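Fc fragment of IgE receptor II (Bos taurus, PDB 6PWS) binds methyl alpha-mannoside at a calcium site of its C-type lectin domain and probably serves as a low-affinity IgE receptor. Local coordinates at residues A[32-35]-A[36-40]. Sequence-based numbering, arbitrary orientation.
Sequences QARY and ACENL
Arg-34 and Glu-38, one helical turn apart, form an i to i+4 salt bridge on helix 30-39. NE of Arg-34 donates to OE2 of Glu-38 at 2.9 Å in a nearly straight bond (164°); the oxygen lies at the edge of the guanidinium but is approached from above the carboxylate plane, the two flat groups standing almost perpendicular. Glu-38 reaches back along the helix because its CG lies beside the backbone N (chi1 -70°) and the chain is extended beyond it. Its other oxygen, OE1, comes 3.4 Å from CD1 of Tyr-35; these two side chains run side by side, with ring and carboxylate planes nearly perpendicular. The hydroxyl of Tyr-35 lies above one guanidinium face of Arg-34, displaced toward its rim. Tyr-35 is exposed, Arg-34 and Glu-38 partly so, and Arg-34 also touches Leu-44 and Met-81. The inward side is packed more closely: Ala-33 and Cys-37, joined by the helical bond from Cys-37 N to Ala-33 O (3.0 Å), are buried against Leu-44 of strand 43-44 and Trp-126 of strand 123-131. In this C-type lectin fold, the Cys-37–Cys-128 disulfide ties helix 30-39 covalently to that long strand.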
loop_
_atom_site.group_PDB
_atom_site.type_symbol
_atom_site.label_atom_id
_atom_site.label_comp_id
_atom_site.label_asym_id
_atom_site.label_seq_id
_atom_site.Cartn_x
_atom_site.Cartn_y
_atom_site.Cartn_z
ATOM N N GLN A 32 -9.337 2.109 -8.042
ATOM C CA GLN A 32 -8.794 3.161 -8.889
ATOM C C GLN A 32 -7.298 3.328 -8.656
ATOM O O GLN A 32 -6.529 3.549 -9.601
ATOM C CB GLN A 32 -9.520 4.480 -8.634
ATOM C CG GLN A 32 -10.976 4.499 -9.071
ATOM C CD GLN A 32 -11.681 5.788 -8.688
ATOM O OE1 GLN A 32 -11.567 6.263 -7.563
ATOM N NE2 GLN A 32 -12.418 6.364 -9.629
ATOM N N ALA A 33 -6.867 3.209 -7.400
ATOM C CA ALA A 33 -5.445 3.275 -7.087
ATOM C C ALA A 33 -4.701 2.073 -7.663
ATOM O O ALA A 33 -3.572 2.215 -8.153
ATOM C CB ALA A 33 -5.252 3.400 -5.573
ATOM N N ARG A 34 -5.320 0.885 -7.645
ATOM C CA ARG A 34 -4.711 -0.278 -8.284
ATOM C C ARG A 34 -4.348 0.054 -9.725
ATOM O O ARG A 34 -3.216 -0.164 -10.174
ATOM C CB ARG A 34 -5.659 -1.483 -8.254
ATOM C CG ARG A 34 -5.108 -2.668 -9.056
ATOM C CD ARG A 34 -6.145 -3.559 -9.605
ATOM N NE ARG A 34 -5.535 -4.563 -10.464
ATOM C CZ ARG A 34 -6.158 -5.666 -10.829
ATOM N NH1 ARG A 34 -7.398 -5.882 -10.432
ATOM N NH2 ARG A 34 -5.560 -6.570 -11.575
ATOM N N TYR A 35 -5.325 0.572 -10.471
ATOM C CA TYR A 35 -5.096 0.837 -11.886
ATOM C C TYR A 35 -4.221 2.059 -12.108
ATOM O O TYR A 35 -3.506 2.118 -13.112
ATOM C CB TYR A 35 -6.432 0.915 -12.628
ATOM C CG TYR A 35 -7.031 -0.468 -12.782
ATOM C CD1 TYR A 35 -6.409 -1.429 -13.578
ATOM C CD2 TYR A 35 -8.179 -0.836 -12.104
ATOM C CE1 TYR A 35 -6.929 -2.708 -13.704
ATOM C CE2 TYR A 35 -8.702 -2.112 -12.223
ATOM C CZ TYR A 35 -8.073 -3.045 -13.017
ATOM O OH TYR A 35 -8.604 -4.310 -13.130
ATOM N N ALA A 36 -4.234 3.027 -11.191
ATOM C CA ALA A 36 -3.323 4.160 -11.315
ATOM C C ALA A 36 -1.877 3.694 -11.215
ATOM O O ALA A 36 -1.010 4.151 -11.969
ATOM C CB ALA A 36 -3.631 5.208 -10.243
ATOM N N CYS A 37 -1.596 2.768 -10.294
ATOM C CA CYS A 37 -0.250 2.213 -10.208
ATOM C C CYS A 37 0.108 1.432 -11.469
ATOM O O CYS A 37 1.222 1.563 -11.988
ATOM C CB CYS A 37 -0.098 1.325 -8.975
ATOM S SG CYS A 37 -0.103 2.226 -7.397
ATOM N N GLU A 38 -0.825 0.624 -11.983
ATOM C CA GLU A 38 -0.546 -0.136 -13.203
ATOM C C GLU A 38 -0.312 0.778 -14.398
ATOM O O GLU A 38 0.492 0.449 -15.276
ATOM C CB GLU A 38 -1.673 -1.127 -13.494
ATOM C CG GLU A 38 -1.716 -2.261 -12.491
ATOM C CD GLU A 38 -2.820 -3.255 -12.764
ATOM O OE1 GLU A 38 -3.494 -3.137 -13.809
ATOM O OE2 GLU A 38 -3.016 -4.173 -11.936
ATOM N N ASN A 39 -1.001 1.917 -14.460
ATOM C CA ASN A 39 -0.780 2.866 -15.549
ATOM C C ASN A 39 0.642 3.400 -15.545
ATOM O O ASN A 39 1.169 3.781 -16.601
ATOM C CB ASN A 39 -1.778 4.012 -15.410
ATOM C CG ASN A 39 -1.585 5.068 -16.448
ATOM O OD1 ASN A 39 -1.795 4.827 -17.635
ATOM N ND2 ASN A 39 -1.194 6.264 -16.012
ATOM N N LEU A 40 1.263 3.443 -14.367
ATOM C CA LEU A 40 2.651 3.839 -14.179
ATOM C C LEU A 40 3.592 2.642 -14.176
ATOM O O LEU A 40 4.768 2.790 -13.826
ATOM C CB LEU A 40 2.798 4.645 -12.885
ATOM C CG LEU A 40 1.894 5.879 -12.789
ATOM C CD1 LEU A 40 1.950 6.482 -11.395
ATOM C CD2 LEU A 40 2.282 6.906 -13.839
#